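Local coordinates for peptidoglycan-recognition protein SD (Drosophila melanogaster, PDB 2RKQ), which binds peptidoglycan of Gram-positive bacteria and activates the Toll pathway of the fly's innate immune response, at residues V43-H48 with G72-V77; R50-F55 with S63-H68; I100-N105 with K113-A118; L139-R142 with A146-S149; A156-Q159 with N163-E166. All blocks are in the same frame, centred on the assembly; numbering follows the deposited sequence. Where two conformers were deposited one is given.

Contact 1: residues V43-H48 with G72-V77; sequences VTCSQH and GGNGKV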
# COMPACT_ATOMS: atom_id res chain seq x y z
N VAL A 43 -5.81 -3.90 17.72
CA VAL A 43 -5.52 -2.66 18.44
C VAL A 43 -4.23 -2.06 17.91
O VAL A 43 -4.22 -0.89 17.51
CB VAL A 43 -5.38 -2.90 19.95
CG1 VAL A 43 -5.04 -1.60 20.66
CG2 VAL A 43 -6.67 -3.53 20.51
N THR A 44 -3.17 -2.85 17.85
CA THR A 44 -1.91 -2.26 17.43
C THR A 44 -1.91 -1.91 15.95
O THR A 44 -1.33 -0.89 15.56
CB THR A 44 -0.74 -3.14 17.75
OG1 THR A 44 -0.86 -4.37 17.04
CG2 THR A 44 -0.65 -3.42 19.24
N CYS A 45 -2.54 -2.72 15.11
CA CYS A 45 -2.56 -2.36 13.68
C CYS A 45 -3.32 -1.05 13.43
O CYS A 45 -2.89 -0.22 12.61
CB CYS A 45 -3.12 -3.48 12.81
SG CYS A 45 -2.02 -4.89 12.73
N SER A 46 -4.42 -0.86 14.15
CA SER A 46 -5.18 0.38 14.00
C SER A 46 -4.34 1.55 14.52
O SER A 46 -4.32 2.63 13.90
CB SER A 46 -6.51 0.24 14.73
OG SER A 46 -7.25 1.44 14.65
N GLN A 47 -3.61 1.34 15.61
CA GLN A 47 -2.80 2.42 16.15
C GLN A 47 -1.63 2.72 15.23
O GLN A 47 -1.28 3.89 15.03
CB GLN A 47 -2.31 2.09 17.55
CG GLN A 47 -1.64 3.30 18.25
CD GLN A 47 -2.54 4.56 18.28
OE1 GLN A 47 -2.19 5.61 17.72
NE2 GLN A 47 -3.71 4.44 18.90
N HIS A 48 -1.03 1.69 14.65
CA HIS A 48 0.05 1.90 13.69
C HIS A 48 -0.46 2.69 12.49
O HIS A 48 0.26 3.53 11.95
CB HIS A 48 0.64 0.56 13.24
CG HIS A 48 1.60 -0.02 14.23
ND1 HIS A 48 2.77 -0.66 13.85
CD2 HIS A 48 1.58 -0.05 15.58
CE1 HIS A 48 3.42 -1.06 14.93
NE2 HIS A 48 2.71 -0.71 15.99
N GLY A 72 -2.07 -5.02 7.65
CA GLY A 72 -1.50 -5.30 8.97
C GLY A 72 -1.07 -6.74 9.09
O GLY A 72 -1.50 -7.61 8.32
N GLY A 73 -0.20 -7.00 10.07
CA GLY A 73 0.19 -8.37 10.37
C GLY A 73 -0.94 -9.21 10.92
O GLY A 73 -0.83 -10.43 11.01
N ASN A 74 -2.04 -8.56 11.29
CA ASN A 74 -3.28 -9.25 11.63
C ASN A 74 -4.07 -9.72 10.41
O ASN A 74 -5.17 -10.29 10.53
CB ASN A 74 -4.19 -8.34 12.46
CG ASN A 74 -4.57 -7.06 11.71
OD1 ASN A 74 -4.05 -6.75 10.63
ND2 ASN A 74 -5.52 -6.31 12.28
N GLY A 75 -3.53 -9.43 9.22
CA GLY A 75 -4.17 -9.84 7.97
C GLY A 75 -5.25 -8.91 7.46
O GLY A 75 -5.91 -9.22 6.47
N LYS A 76 -5.44 -7.78 8.14
CA LYS A 76 -6.50 -6.84 7.75
C LYS A 76 -5.98 -5.81 6.77
O LYS A 76 -4.82 -5.39 6.84
CB LYS A 76 -7.10 -6.16 8.97
CG LYS A 76 -8.00 -7.11 9.76
CD LYS A 76 -8.80 -6.38 10.82
CE LYS A 76 -9.84 -7.33 11.44
NZ LYS A 76 -10.71 -6.61 12.38
N VAL A 77 -6.87 -5.38 5.88
CA VAL A 77 -6.55 -4.39 4.87
C VAL A 77 -7.21 -3.09 5.30
O VAL A 77 -8.42 -3.06 5.55
CB VAL A 77 -7.10 -4.76 3.49
CG1 VAL A 77 -6.81 -3.63 2.50
CG2 VAL A 77 -6.51 -6.10 3.02
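Cys45 lays its CB and SG over one face of the Asn74 side-chain amide. The sulfur sits almost directly above the carboxamide carbon, with SG 3.5 Å from Asn74 CG, while Cys45 CB lies 3.7 Å from Asn74 ND2. SG stands anti to the carbonyl carbon of Cys45 (chi1 -69°), which leads it off the helix toward the loop, and it forms the disulfide with Cys39. Asn74 belongs to a type I turn, Gly72 to Gly75, closed by the hydrogen bond from Gly75 N to Gly72 O at 2.9 Å. Its CG takes the place between backbone N and carbonyl carbon (chi1 61°), which folds the amide back over the turn. Asn74 OD1 accepts a hydrogen bond from Lys76 N at 3.0 Å in an Asx turn, the donor standing above the carbonyl plane on the face turned away from the cysteine. ND2 is held by Asp42 and Tyr78, so both ends of the amide are bonded and its flat face is held toward the sulfur. Gly72 CA lies 3.8 Å from Cys45 SG; a CB there would run into the sulfur and Asn74 OD1. The turn is the tip of the beta hairpin of strands 69-71 and 77-79, set between the start of helix 42-58 on one side and helix 113-128 on the other, where Ala118 packs on Gly75, while Val77 pairs with strand 4-5.

Contact 2: residues R50-F55 with S63-H68; sequences RNLQNF and SDIGYH. Unlike the reference sequence in segment 50-55: Arg50 (reference Gln).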
# COMPACT_ATOMS: atom_id res chain seq x y z
N ARG A 50 -2.89 5.01 12.49
CA ARG A 50 -2.96 6.41 12.88
C ARG A 50 -1.58 7.02 13.05
O ARG A 50 -1.35 8.17 12.64
CB ARG A 50 -3.80 6.58 14.14
CG ARG A 50 -5.27 6.30 13.89
CD ARG A 50 -6.09 6.56 15.12
NE ARG A 50 -5.79 5.62 16.19
CZ ARG A 50 -6.30 4.39 16.29
NH1 ARG A 50 -7.12 3.94 15.37
NH2 ARG A 50 -5.97 3.62 17.30
N ASN A 51 -0.65 6.27 13.61
CA ASN A 51 0.70 6.80 13.81
C ASN A 51 1.39 7.06 12.49
O ASN A 51 2.07 8.07 12.34
CB ASN A 51 1.53 5.87 14.70
CG ASN A 51 1.02 5.83 16.12
OD1 ASN A 51 0.20 6.64 16.53
ND2 ASN A 51 1.51 4.86 16.89
N LEU A 52 1.21 6.17 11.52
CA LEU A 52 1.78 6.38 10.21
C LEU A 52 1.15 7.58 9.52
O LEU A 52 1.85 8.41 8.96
CB LEU A 52 1.64 5.15 9.32
CG LEU A 52 2.35 5.30 7.97
CD1 LEU A 52 3.86 5.57 8.12
CD2 LEU A 52 2.10 4.07 7.13
N GLN A 53 -0.18 7.66 9.54
CA GLN A 53 -0.81 8.82 8.95
C GLN A 53 -0.28 10.09 9.58
O GLN A 53 0.05 11.02 8.87
CB GLN A 53 -2.32 8.76 9.11
CG GLN A 53 -2.99 9.95 8.46
CD GLN A 53 -4.49 9.99 8.63
OE1 GLN A 53 -5.01 9.69 9.71
NE2 GLN A 53 -5.19 10.39 7.58
N ASN A 54 -0.24 10.12 10.91
CA ASN A 54 0.18 11.33 11.62
C ASN A 54 1.64 11.67 11.31
O ASN A 54 1.98 12.84 11.13
CB ASN A 54 0.03 11.18 13.13
CG ASN A 54 -1.42 11.06 13.61
OD1 ASN A 54 -1.65 10.66 14.76
ND2 ASN A 54 -2.38 11.39 12.76
N PHE A 55 2.51 10.66 11.25
CA PHE A 55 3.91 10.89 10.90
C PHE A 55 4.04 11.45 9.49
O PHE A 55 4.73 12.44 9.25
CB PHE A 55 4.73 9.61 11.01
CG PHE A 55 6.17 9.78 10.59
CD1 PHE A 55 6.59 9.44 9.30
CD2 PHE A 55 7.11 10.29 11.49
CE1 PHE A 55 7.92 9.61 8.91
CE2 PHE A 55 8.44 10.46 11.10
CZ PHE A 55 8.84 10.11 9.81
N SER A 63 -0.22 15.29 2.27
CA SER A 63 -1.61 15.63 2.48
C SER A 63 -2.40 14.57 3.24
O SER A 63 -3.46 14.88 3.78
CB SER A 63 -2.30 15.90 1.16
OG SER A 63 -1.64 16.96 0.48
N ASP A 64 -1.91 13.33 3.24
CA ASP A 64 -2.63 12.20 3.83
C ASP A 64 -1.63 11.09 3.94
O ASP A 64 -0.51 11.21 3.42
CB ASP A 64 -3.78 11.81 2.89
CG ASP A 64 -4.77 10.82 3.50
OD1 ASP A 64 -5.55 10.28 2.70
OD2 ASP A 64 -4.78 10.60 4.73
N ILE A 65 -2.01 10.02 4.62
CA ILE A 65 -1.24 8.78 4.53
C ILE A 65 -0.97 8.49 3.05
O ILE A 65 -1.81 8.75 2.21
CB ILE A 65 -1.99 7.63 5.23
CG1 ILE A 65 -1.05 6.47 5.55
CG2 ILE A 65 -3.32 7.27 4.49
CD1 ILE A 65 -1.67 5.52 6.57
N GLY A 66 0.22 7.99 2.74
CA GLY A 66 0.70 8.02 1.35
C GLY A 66 0.19 6.93 0.44
O GLY A 66 0.37 7.00 -0.78
N TYR A 67 -0.42 5.91 1.03
CA TYR A 67 -0.83 4.70 0.31
C TYR A 67 -2.33 4.60 0.17
O TYR A 67 -3.09 5.23 0.92
CB TYR A 67 -0.28 3.47 1.05
CG TYR A 67 1.22 3.47 1.09
CD1 TYR A 67 1.91 3.82 2.23
CD2 TYR A 67 1.94 3.14 -0.05
CE1 TYR A 67 3.28 3.85 2.22
CE2 TYR A 67 3.31 3.18 -0.06
CZ TYR A 67 3.98 3.52 1.07
OH TYR A 67 5.35 3.54 1.02
N HIS A 68 -2.75 3.79 -0.80
CA HIS A 68 -4.17 3.50 -1.00
C HIS A 68 -4.69 2.43 -0.07
O HIS A 68 -5.86 2.48 0.34
CB HIS A 68 -4.43 3.12 -2.45
CG HIS A 68 -3.94 4.16 -3.40
ND1 HIS A 68 -4.63 5.31 -3.67
CD2 HIS A 68 -2.76 4.27 -4.04
CE1 HIS A 68 -3.91 6.07 -4.48
NE2 HIS A 68 -2.77 5.45 -4.72
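Helix 42-58 and the loop that follows it come together at Gln53 and Ile65, whose CA atoms are 4.4 Å apart. The helix is the connection of a beta-alpha-beta crossover between the parallel strands 26-33 and 69-71, and residues 63-68 lead the chain back to the sheet. Gln53 runs out extended, its CG trans to the backbone N (chi1 -178°), and its NE2 donates to Asp64 OD2 at 2.9 Å with an N-H...O angle of 147°. The oxygen lies close to the amide plane, although amide and carboxylate planes are turned 45° from each other. NE2 also donates to Lys13 O, and Asp64 OD2 forms a salt bridge with Arg7, so the pair ties the helix and loop to the N-terminal segment. A leucine in place of Gln53 would probably leave Lys13 O without this N-H donor and Asp64 OD2 relying on Arg7, cutting the helix-loop tie. Beside this polar link Ile65 crosses the glutamine stem at about a right angle, CB to CB 4.1 Å, and its CD1 meets Leu52 CD2 at 4.1 Å. The backbone N of Ile65 is buried here with no hydrogen-bond partner in the model, Gln53 CG being 4.0 Å from it.

Contact 3: residues I100-N105 with K113-A118; sequences IAFIGN and KEALDA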
# COMPACT_ATOMS: atom_id res chain seq x y z
N ILE A 100 0.16 -0.14 -2.23
CA ILE A 100 -0.26 -1.05 -1.17
C ILE A 100 0.96 -1.27 -0.30
O ILE A 100 1.99 -1.74 -0.78
CB ILE A 100 -0.71 -2.39 -1.76
CG1 ILE A 100 -1.93 -2.18 -2.66
CG2 ILE A 100 -1.07 -3.35 -0.63
CD1 ILE A 100 -2.16 -3.30 -3.63
N ALA A 101 0.86 -0.91 0.98
CA ALA A 101 2.00 -1.07 1.89
C ALA A 101 1.70 -2.08 2.96
O ALA A 101 0.65 -2.02 3.61
CB ALA A 101 2.39 0.27 2.53
N PHE A 102 2.61 -3.03 3.13
CA PHE A 102 2.52 -3.93 4.25
C PHE A 102 3.10 -3.22 5.46
O PHE A 102 4.19 -2.64 5.40
CB PHE A 102 3.34 -5.18 3.98
CG PHE A 102 2.70 -6.17 3.04
CD1 PHE A 102 2.66 -5.93 1.67
CD2 PHE A 102 2.19 -7.37 3.54
CE1 PHE A 102 2.09 -6.85 0.82
CE2 PHE A 102 1.62 -8.31 2.68
CZ PHE A 102 1.57 -8.05 1.32
N ILE A 103 2.35 -3.28 6.55
CA ILE A 103 2.81 -2.66 7.79
C ILE A 103 3.87 -3.58 8.39
O ILE A 103 3.61 -4.77 8.64
CB ILE A 103 1.67 -2.45 8.79
CG1 ILE A 103 0.59 -1.53 8.17
CG2 ILE A 103 2.25 -1.88 10.11
CD1 ILE A 103 -0.70 -1.44 8.96
N GLY A 104 5.05 -3.00 8.61
CA GLY A 104 6.20 -3.73 9.14
C GLY A 104 7.44 -3.57 8.30
O GLY A 104 7.46 -2.77 7.37
N ASN A 105 8.47 -4.35 8.64
CA ASN A 105 9.72 -4.30 7.92
C ASN A 105 10.05 -5.70 7.44
O ASN A 105 10.26 -6.62 8.24
CB ASN A 105 10.85 -3.75 8.78
CG ASN A 105 12.11 -3.49 7.97
OD1 ASN A 105 12.61 -4.38 7.28
ND2 ASN A 105 12.58 -2.26 8.02
N LYS A 113 1.37 -15.04 6.55
CA LYS A 113 0.54 -15.60 5.49
C LYS A 113 -0.77 -14.84 5.34
O LYS A 113 -1.20 -14.59 4.21
CB LYS A 113 0.26 -17.10 5.71
CG LYS A 113 -0.80 -17.67 4.76
CD LYS A 113 -1.12 -19.11 5.07
CE LYS A 113 -2.05 -19.69 4.04
NZ LYS A 113 -3.45 -19.19 4.15
N GLU A 114 -1.41 -14.49 6.46
CA GLU A 114 -2.70 -13.79 6.39
C GLU A 114 -2.56 -12.46 5.67
O GLU A 114 -3.46 -12.05 4.95
CB GLU A 114 -3.27 -13.55 7.78
CG GLU A 114 -3.78 -14.81 8.44
CD GLU A 114 -2.65 -15.61 9.01
OE1 GLU A 114 -1.57 -15.02 9.26
OE2 GLU A 114 -2.85 -16.83 9.22
N ALA A 115 -1.43 -11.78 5.86
CA ALA A 115 -1.19 -10.52 5.18
C ALA A 115 -0.96 -10.73 3.70
O ALA A 115 -1.50 -10.00 2.88
CB ALA A 115 -0.01 -9.80 5.79
N LEU A 116 -0.18 -11.74 3.36
CA LEU A 116 0.05 -12.05 1.95
C LEU A 116 -1.24 -12.46 1.26
O LEU A 116 -1.49 -12.01 0.15
CB LEU A 116 1.10 -13.15 1.79
CG LEU A 116 2.49 -12.79 2.33
CD1 LEU A 116 3.32 -14.05 2.43
CD2 LEU A 116 3.15 -11.84 1.38
N ASP A 117 -2.04 -13.29 1.92
CA ASP A 117 -3.35 -13.67 1.35
C ASP A 117 -4.20 -12.44 1.11
O ASP A 117 -4.81 -12.29 0.06
CB ASP A 117 -4.12 -14.59 2.28
CG ASP A 117 -3.54 -15.99 2.35
OD1 ASP A 117 -2.68 -16.37 1.51
OD2 ASP A 117 -3.98 -16.71 3.26
N ALA A 118 -4.23 -11.56 2.11
CA ALA A 118 -5.02 -10.33 2.04
C ALA A 118 -4.59 -9.47 0.84
O ALA A 118 -5.45 -8.94 0.11
CB ALA A 118 -4.88 -9.56 3.34
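Phe102 is the residue by which the end of strand 97-102 meets the first turns of helix 113-128 at Ala115 and Leu116. Two residues earlier, Ile100 points to the same helix farther along, at Leu122 and Leu123, whereas Ala101 turns to the other face of the sheet, against Tyr67. Phe102 then follows, its CG anti to the carbonyl carbon (chi1 -77°), which carries the ring off the strand toward the helix. One corner of the ring does the touching: Phe102 CE2 lies 3.8 Å from Ala115 CB and 3.6 Å from Ala115 O. Leu116 starts out away from the strand, but its CD2 comes back to Phe102 CE2 at 4.1 Å, the leucine crossing the phenylalanine at about a right angle. The backbone N of Leu116 lies at the ring edge, 3.9 Å from Phe102 CE2. Past the strand, Ile103 leans on Cys39. On the helix, Lys113 NZ forms a salt bridge with Asp117 OD2 at 2.7 Å, using the syn lone pair of that oxygen. The ring meets methyl groups and, by one C-H corner, the helix backbone, without a hydrogen bond between the segments; the fit therefore rests mainly on shape and dispersion.

Contact 4: residues L139-R142 with A146-S149; sequences LGHR and ATKS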
# COMPACT_ATOMS: atom_id res chain seq x y z
N LEU A 139 4.57 -3.97 -9.32
CA LEU A 139 5.94 -3.51 -9.10
C LEU A 139 6.26 -3.45 -7.62
O LEU A 139 5.39 -3.17 -6.82
CB LEU A 139 6.12 -2.11 -9.66
CG LEU A 139 5.86 -2.02 -11.16
CD1 LEU A 139 5.75 -0.55 -11.56
CD2 LEU A 139 6.98 -2.67 -11.93
N GLY A 140 7.51 -3.70 -7.26
CA GLY A 140 7.92 -3.34 -5.91
C GLY A 140 8.21 -1.86 -5.82
O GLY A 140 8.59 -1.24 -6.82
N HIS A 141 8.09 -1.31 -4.62
CA HIS A 141 8.38 0.09 -4.36
C HIS A 141 9.78 0.45 -4.88
O HIS A 141 9.98 1.50 -5.49
CB HIS A 141 8.25 0.28 -2.85
CG HIS A 141 8.12 1.70 -2.40
ND1 HIS A 141 8.12 2.03 -1.07
CD2 HIS A 141 8.00 2.86 -3.09
CE1 HIS A 141 8.00 3.34 -0.95
NE2 HIS A 141 7.94 3.87 -2.16
N ARG A 142 10.74 -0.45 -4.68
CA ARG A 142 12.12 -0.21 -5.11
C ARG A 142 12.27 -0.06 -6.63
O ARG A 142 13.30 0.43 -7.11
CB ARG A 142 13.03 -1.35 -4.65
CG ARG A 142 12.61 -2.73 -5.13
CD ARG A 142 13.65 -3.78 -4.76
NE ARG A 142 13.77 -3.90 -3.31
CZ ARG A 142 14.60 -4.74 -2.72
NH1 ARG A 142 15.37 -5.54 -3.46
NH2 ARG A 142 14.66 -4.79 -1.40
N ALA A 146 13.82 5.21 -5.04
CA ALA A 146 15.11 4.79 -4.51
C ALA A 146 14.95 4.40 -3.05
O ALA A 146 15.00 5.23 -2.14
CB ALA A 146 16.15 5.92 -4.68
N THR A 147 14.70 3.11 -2.84
CA THR A 147 14.38 2.58 -1.53
C THR A 147 14.60 1.07 -1.53
O THR A 147 14.60 0.45 -2.59
CB THR A 147 12.91 2.88 -1.13
OG1 THR A 147 12.63 2.34 0.16
CG2 THR A 147 11.90 2.32 -2.16
N LYS A 148 14.80 0.50 -0.34
CA LYS A 148 14.83 -0.95 -0.17
C LYS A 148 13.42 -1.51 -0.11
O LYS A 148 13.23 -2.71 -0.27
CB LYS A 148 15.58 -1.34 1.11
CG LYS A 148 17.07 -1.00 1.09
CD LYS A 148 17.80 -1.64 -0.10
CE LYS A 148 18.60 -2.89 0.28
NZ LYS A 148 17.76 -4.06 0.66
N SER A 149 12.45 -0.65 0.17
CA SER A 149 11.06 -1.08 0.27
C SER A 149 10.69 -1.88 -0.99
O SER A 149 11.08 -1.48 -2.09
CB SER A 149 10.19 0.15 0.40
OG SER A 149 8.82 -0.20 0.43
O HOH W 1 15.58 1.21 -5.65
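His141 ND1 and Ser149 OG are hydrogen-bonded at 2.8 Å, the oxygen lying at the edge of the imidazole and in its plane. In zinc amidases of this family two histidines and a cysteine hold the metal; Ser149 appears to stand where the amidases have that cysteine, and no zinc is present in this model, consistent with a recognition protein rather than an enzyme. Thr147 CG2 lies over one face of the ring, close to its centre, in a CH-pi contact, 3.9 Å from the centroid of the His141 imidazole. Arg142 reaches the loop's carbonyls with its guanidinium edge through a bend at chi3 (63°): its NH2 donates to Lys148 O at 2.8 Å, nearly straight (160°), on a lone pair in the carbonyl plane. NE adds a weak bond to the same oxygen, and the backbone N of Arg142 a weak one to Ser149 O at 2.8 Å.

In the next shell, His141 NE2 bonds to Phe89 O and Ser149 OG to His33 N, so the imidazole is gripped at both nitrogens. Arg142 NH2 and Lys148 NZ come within 3.8 Å of each other, sharing Glu152, while Lys148 also has Glu107. Thr147 OG1 accepts Ser149 N at 3.0 Å in an ST turn that sets the serine's backbone. Water 1 donates to Arg142 O at 2.8 Å and weakly accepts from Thr147 N.

Contact 5: residues A156-Q159 with N163-E166; sequences ALIQ and NWSE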
# COMPACT_ATOMS: atom_id res chain seq x y z
N ALA A 156 11.06 -10.45 -2.91
CA ALA A 156 11.27 -11.77 -3.54
C ALA A 156 9.96 -12.50 -3.77
O ALA A 156 9.79 -13.22 -4.77
CB ALA A 156 12.17 -12.60 -2.68
N LEU A 157 9.03 -12.32 -2.84
CA LEU A 157 7.72 -12.95 -2.96
C LEU A 157 6.90 -12.31 -4.07
O LEU A 157 6.34 -13.01 -4.93
CB LEU A 157 6.97 -12.89 -1.62
CG LEU A 157 7.53 -13.71 -0.46
CD1 LEU A 157 6.70 -13.43 0.79
CD2 LEU A 157 7.53 -15.21 -0.81
N ILE A 158 6.83 -10.97 -4.07
CA ILE A 158 5.97 -10.31 -5.06
C ILE A 158 6.49 -10.53 -6.48
O ILE A 158 5.70 -10.57 -7.42
CB ILE A 158 5.72 -8.80 -4.76
CG1 ILE A 158 6.97 -7.96 -4.93
CG2 ILE A 158 5.15 -8.62 -3.37
CD1 ILE A 158 6.93 -7.05 -6.12
N GLN A 159 7.80 -10.71 -6.64
CA GLN A 159 8.32 -11.01 -7.98
C GLN A 159 7.73 -12.29 -8.54
O GLN A 159 7.79 -12.53 -9.75
CB GLN A 159 9.83 -11.16 -7.96
CG GLN A 159 10.60 -9.87 -7.75
CD GLN A 159 12.07 -10.09 -7.85
OE1 GLN A 159 12.72 -9.63 -8.80
NE2 GLN A 159 12.62 -10.83 -6.91
N ASN A 163 1.65 -10.94 -12.90
CA ASN A 163 1.79 -9.59 -13.44
C ASN A 163 2.98 -8.82 -12.91
O ASN A 163 3.13 -7.64 -13.23
CB ASN A 163 0.52 -8.76 -13.25
CG ASN A 163 -0.59 -9.20 -14.16
OD1 ASN A 163 -0.35 -9.76 -15.23
ND2 ASN A 163 -1.81 -8.93 -13.75
N TRP A 164 3.85 -9.45 -12.12
CA TRP A 164 5.06 -8.77 -11.76
C TRP A 164 5.84 -8.41 -13.03
O TRP A 164 5.96 -9.24 -13.94
CB TRP A 164 5.93 -9.57 -10.80
CG TRP A 164 7.18 -8.79 -10.51
CD1 TRP A 164 7.29 -7.69 -9.69
CD2 TRP A 164 8.49 -9.01 -11.07
NE1 TRP A 164 8.59 -7.22 -9.71
CE2 TRP A 164 9.34 -8.01 -10.54
CE3 TRP A 164 9.01 -9.95 -11.97
CZ2 TRP A 164 10.70 -7.93 -10.88
CZ3 TRP A 164 10.37 -9.87 -12.30
CH2 TRP A 164 11.19 -8.86 -11.76
N SER A 165 6.29 -7.17 -13.10
CA SER A 165 7.05 -6.64 -14.23
C SER A 165 8.44 -6.29 -13.80
O SER A 165 8.63 -5.72 -12.72
CB SER A 165 6.39 -5.36 -14.75
OG SER A 165 7.28 -4.70 -15.64
N GLU A 166 9.40 -6.63 -14.65
CA GLU A 166 10.80 -6.43 -14.33
C GLU A 166 11.28 -4.99 -14.55
O GLU A 166 12.41 -4.65 -14.20
CB GLU A 166 11.67 -7.45 -15.11
CG GLU A 166 11.65 -7.27 -16.62
CD GLU A 166 12.42 -8.35 -17.38
OE1 GLU A 166 13.11 -7.98 -18.36
OE2 GLU A 166 12.35 -9.54 -17.02
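Trp164 leaves the backbone with CG trans to its N (chi1 179°), and the indole lies back against Ile158 and Gln159. Its CB meets Ile158 O at 3.5 Å. From CG onward the ring rests on Gln159, whose CA stands over one face, 3.7 Å from the centroid of the Trp164 five-membered ring and 17° off its normal, a CH-pi contact. On the pyrrole side, Trp164 CD1 touches Ile158 CD1 at 3.6 Å, and the next atom, NE1, donates to Gln143 OE1, which satisfies the indole N-H and fixes the turn of the ring. On the benzene side CE3 packs on Gln159 O at 3.6 Å, and CE2 takes Gln159 CG over the same face at 3.6 Å.

This is the C-terminal return of the PGRP fold: after the helix the chain comes back beside the outermost strand 136-140, where the backbones of Asn163 and Ser165 hydrogen-bond to that of Leu138. Glutamine and tryptophan run side by side in the same direction, so at the far rim Gln159 OE1 reaches Trp164 CZ2 at 3.4 Å, the amide standing nearly upright on the indole plane (87°). The opposite face receives the backbone N of Glu166, 4.0 Å above the ring plane near its rim. An alanine in place of Trp164 would take away the whole platform, and is likely to leave Gln143 OE1 without its N-H donor and Gln159 without the surface it lies on. Ile158 CD1 also packs against the backbone N of Gly140, with a chi2 well away from a staggered value.

From the N terminus, contact 1 closes the loop from helix 42-58 to the tip of the hairpin 69-79, and contact 2, on the next turns of the same helix, is nested within it, joining the helix to the loop that leads into the sheet. Contacts 3, 4 and 5 follow in series, and no two contacts cross. Contact 3 closes the link from strand 97-102 to helix 113-128, whose start packs on the hairpin of contact 1. Contact 4 shuts the loop after edge strand 136-140; Tyr67 of contact 2 touches its His141. Contact 5 closes the short loop after helix 152-158 and meets contact 4 through Ile158 and contact 3 through Leu157 on Leu116.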